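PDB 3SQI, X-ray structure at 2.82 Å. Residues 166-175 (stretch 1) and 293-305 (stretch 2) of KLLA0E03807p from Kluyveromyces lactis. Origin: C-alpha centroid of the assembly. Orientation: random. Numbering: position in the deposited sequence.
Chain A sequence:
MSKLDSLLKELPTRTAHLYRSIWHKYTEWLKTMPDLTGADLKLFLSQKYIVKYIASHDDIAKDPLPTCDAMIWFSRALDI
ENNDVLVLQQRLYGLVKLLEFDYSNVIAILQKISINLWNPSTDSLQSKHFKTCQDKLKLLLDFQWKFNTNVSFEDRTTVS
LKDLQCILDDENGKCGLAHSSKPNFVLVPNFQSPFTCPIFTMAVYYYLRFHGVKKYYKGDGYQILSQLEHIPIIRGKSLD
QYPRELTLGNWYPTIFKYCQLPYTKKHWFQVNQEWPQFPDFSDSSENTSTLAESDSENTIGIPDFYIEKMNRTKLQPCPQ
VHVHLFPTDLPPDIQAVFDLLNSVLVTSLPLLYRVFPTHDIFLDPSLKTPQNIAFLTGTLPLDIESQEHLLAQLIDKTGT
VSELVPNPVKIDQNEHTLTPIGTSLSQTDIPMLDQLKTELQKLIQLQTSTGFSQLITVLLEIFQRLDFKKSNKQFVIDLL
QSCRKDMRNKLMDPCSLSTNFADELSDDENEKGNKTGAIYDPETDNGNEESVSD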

# COMPACT_ATOMS: atom_id res chain seq x y z
N CYS A 166 7.67 4.75 -10.03
CA CYS A 166 8.50 4.71 -8.85
C CYS A 166 8.65 6.10 -8.25
O CYS A 166 8.89 7.07 -8.97
CB CYS A 166 9.86 4.12 -9.16
SG CYS A 166 10.76 3.63 -7.67
N ILE A 167 8.48 6.19 -6.94
CA ILE A 167 8.76 7.40 -6.21
C ILE A 167 10.07 7.21 -5.47
O ILE A 167 10.17 6.39 -4.55
CB ILE A 167 7.65 7.71 -5.18
CG1 ILE A 167 6.37 8.12 -5.90
CG2 ILE A 167 8.11 8.81 -4.22
CD1 ILE A 167 6.60 9.17 -6.98
N LEU A 168 11.08 7.94 -5.90
CA LEU A 168 12.30 8.03 -5.14
C LEU A 168 12.60 9.50 -4.95
O LEU A 168 12.95 10.20 -5.90
CB LEU A 168 13.44 7.31 -5.85
CG LEU A 168 13.20 5.80 -5.96
CD1 LEU A 168 14.18 5.13 -6.90
CD2 LEU A 168 13.25 5.17 -4.58
N ASP A 169 12.45 9.95 -3.72
CA ASP A 169 12.81 11.30 -3.33
C ASP A 169 13.68 11.15 -2.10
O ASP A 169 13.20 10.76 -1.03
CB ASP A 169 11.55 12.11 -3.01
CG ASP A 169 11.86 13.41 -2.27
OD1 ASP A 169 13.03 13.85 -2.27
OD2 ASP A 169 10.92 13.99 -1.68
N ASP A 170 14.96 11.45 -2.25
CA ASP A 170 15.88 11.39 -1.12
C ASP A 170 16.04 12.74 -0.45
O ASP A 170 16.64 12.85 0.62
CB ASP A 170 17.21 10.76 -1.52
CG ASP A 170 17.08 9.27 -1.82
OD1 ASP A 170 15.97 8.82 -2.19
OD2 ASP A 170 18.09 8.54 -1.68
N GLU A 171 15.49 13.78 -1.07
CA GLU A 171 15.44 15.09 -0.44
C GLU A 171 14.55 15.02 0.80
O GLU A 171 14.95 15.46 1.88
CB GLU A 171 14.91 16.15 -1.40
CG GLU A 171 14.34 17.38 -0.70
CD GLU A 171 14.60 18.67 -1.47
OE1 GLU A 171 15.40 18.64 -2.43
OE2 GLU A 171 14.00 19.71 -1.11
N ASN A 172 13.35 14.47 0.64
CA ASN A 172 12.42 14.26 1.75
C ASN A 172 12.42 12.84 2.33
O ASN A 172 11.67 12.54 3.26
CB ASN A 172 10.98 14.63 1.34
CG ASN A 172 10.90 15.97 0.63
OD1 ASN A 172 11.07 17.03 1.24
ND2 ASN A 172 10.63 15.93 -0.67
N GLY A 173 13.26 11.97 1.78
CA GLY A 173 13.37 10.61 2.28
C GLY A 173 12.11 9.79 2.07
O GLY A 173 11.52 9.30 3.02
N LYS A 174 11.69 9.65 0.82
CA LYS A 174 10.51 8.83 0.50
C LYS A 174 10.79 7.85 -0.63
O LYS A 174 11.58 8.15 -1.54
CB LYS A 174 9.34 9.73 0.12
CG LYS A 174 8.95 10.71 1.20
CD LYS A 174 8.46 12.04 0.64
CE LYS A 174 7.30 11.85 -0.33
NZ LYS A 174 6.41 13.06 -0.33
N CYS A 175 10.16 6.69 -0.58
CA CYS A 175 10.21 5.74 -1.69
C CYS A 175 8.95 4.91 -1.74
O CYS A 175 8.37 4.60 -0.71
CB CYS A 175 11.43 4.82 -1.57
SG CYS A 175 11.42 3.68 -0.17
N GLU A 293 7.05 11.61 -8.80
CA GLU A 293 6.61 13.01 -8.82
C GLU A 293 5.91 13.41 -7.53
O GLU A 293 4.71 13.17 -7.38
CB GLU A 293 5.68 13.25 -10.02
CG GLU A 293 5.10 14.66 -10.07
CD GLU A 293 6.14 15.72 -10.38
OE1 GLU A 293 7.12 15.39 -11.08
OE2 GLU A 293 5.98 16.87 -9.92
N SER A 294 6.64 14.02 -6.60
CA SER A 294 6.10 14.36 -5.29
C SER A 294 6.68 15.66 -4.76
O SER A 294 7.37 16.40 -5.47
CB SER A 294 6.39 13.24 -4.29
OG SER A 294 7.76 13.23 -3.91
N ASP A 295 6.39 15.94 -3.49
CA ASP A 295 6.95 17.08 -2.76
C ASP A 295 6.95 16.80 -1.25
O ASP A 295 6.67 15.68 -0.82
CB ASP A 295 6.19 18.37 -3.08
CG ASP A 295 4.71 18.29 -2.76
OD1 ASP A 295 4.17 19.24 -2.15
OD2 ASP A 295 4.07 17.27 -3.13
N SER A 296 7.23 17.82 -0.45
CA SER A 296 7.40 17.59 0.98
C SER A 296 6.23 16.85 1.63
O SER A 296 6.44 15.78 2.21
CB SER A 296 7.68 18.90 1.73
OG SER A 296 7.28 20.04 0.97
N GLU A 297 5.03 17.41 1.53
CA GLU A 297 3.87 16.86 2.25
C GLU A 297 2.89 15.95 1.47
O GLU A 297 1.92 15.44 2.06
CB GLU A 297 3.08 17.98 2.93
CG GLU A 297 3.83 18.68 4.05
CD GLU A 297 3.41 20.13 4.20
OE1 GLU A 297 2.36 20.53 3.65
OE2 GLU A 297 4.15 20.89 4.88
N ASN A 298 3.12 15.75 0.17
CA ASN A 298 2.28 14.84 -0.62
C ASN A 298 3.06 14.11 -1.70
O ASN A 298 4.13 14.55 -2.13
CB ASN A 298 1.07 15.56 -1.23
CG ASN A 298 0.94 17.00 -0.79
OD1 ASN A 298 0.27 17.30 0.19
ND2 ASN A 298 1.60 17.90 -1.53
N THR A 299 2.52 12.99 -2.17
CA THR A 299 3.30 12.17 -3.09
C THR A 299 2.80 12.19 -4.53
O THR A 299 3.41 12.83 -5.38
CB THR A 299 3.46 10.76 -2.56
OG1 THR A 299 3.55 10.82 -1.13
CG2 THR A 299 4.73 10.14 -3.10
N ILE A 300 1.70 11.52 -4.83
CA ILE A 300 1.23 11.56 -6.21
C ILE A 300 0.18 12.66 -6.35
O ILE A 300 0.45 13.69 -6.97
CB ILE A 300 0.82 10.16 -6.84
CG1 ILE A 300 0.92 10.22 -8.38
CG2 ILE A 300 -0.56 9.61 -6.31
CD1 ILE A 300 2.37 10.21 -8.93
N GLY A 301 -1.01 12.46 -5.81
CA GLY A 301 -1.89 13.58 -5.51
C GLY A 301 -2.06 13.78 -4.02
O GLY A 301 -2.69 14.73 -3.58
N ILE A 302 -1.47 12.88 -3.24
CA ILE A 302 -1.97 12.52 -1.92
C ILE A 302 -1.13 12.98 -0.73
O ILE A 302 0.07 12.76 -0.70
CB ILE A 302 -2.13 11.01 -1.84
CG1 ILE A 302 -3.01 10.54 -3.00
CG2 ILE A 302 -2.71 10.60 -0.51
CD1 ILE A 302 -3.00 9.06 -3.22
N PRO A 303 -1.77 13.63 0.25
CA PRO A 303 -1.12 13.96 1.52
C PRO A 303 -0.44 12.72 2.07
O PRO A 303 -0.98 11.63 1.91
CB PRO A 303 -2.28 14.34 2.42
CG PRO A 303 -3.35 14.78 1.50
CD PRO A 303 -3.21 13.93 0.28
N ASP A 304 0.72 12.87 2.69
CA ASP A 304 1.50 11.72 3.12
C ASP A 304 0.87 10.93 4.27
O ASP A 304 1.02 9.72 4.34
CB ASP A 304 2.95 12.12 3.45
CG ASP A 304 3.78 12.41 2.21
OD1 ASP A 304 3.37 11.99 1.10
OD2 ASP A 304 4.85 13.05 2.33
N PHE A 305 0.16 11.60 5.17
CA PHE A 305 -0.42 10.88 6.30
C PHE A 305 -1.38 9.78 5.85
O PHE A 305 -1.51 8.75 6.51
CB PHE A 305 -1.07 11.83 7.31
CG PHE A 305 -2.16 12.69 6.73
CD1 PHE A 305 -3.49 12.32 6.85
CD2 PHE A 305 -1.85 13.87 6.10
CE1 PHE A 305 -4.49 13.12 6.32
CE2 PHE A 305 -2.85 14.68 5.57
CZ PHE A 305 -4.16 14.30 5.68

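The polar part of this contact is organised around one amine. Lys174, whose CA-to-CB bond points toward the second stretch, extends its side chain into a loop rich in acceptors. Lys174 NZ donates to Asp295 O at 2.7 Å. Lys174 NZ also donates to Asp304 OD2 at 3.1 Å, in a salt bridge, and weakly to Asn298 O at 3.3 Å. Lysine suits this place because an ammonium group carries three hydrogens and a positive charge at the end of a long, flexible chain; here the carboxylate of Asp304 supplies the opposite charge at a buried site.

The loop that receives it is braced from within: Asp295 N donates a hydrogen bond to Asn298 O at 3.0 Å, and Asp304 N donates one to Glu297 O at 2.9 Å. In the first stretch, backbone hydrogen bonds from Asp169 N to Lys174 O (3.0 Å) and from Lys174 N to Asp169 O (2.6 Å) hold the hairpin from which the lysine projects.

The apolar part centres on Ile167, buried and directed toward the loop. Its hydrocarbon side chain suits a buried site against a methyl group: Ile167 CG1 and CG2 each lie 3.8 Å from Thr299 CG2. Ile167 CD1 lies 3.1 Å from Glu293 N, a tight approach.

In the turn, Asn172 makes van der Waals contact, its OD1 3.7 Å from Ser296 CA; its polar amide tolerates partial exposure.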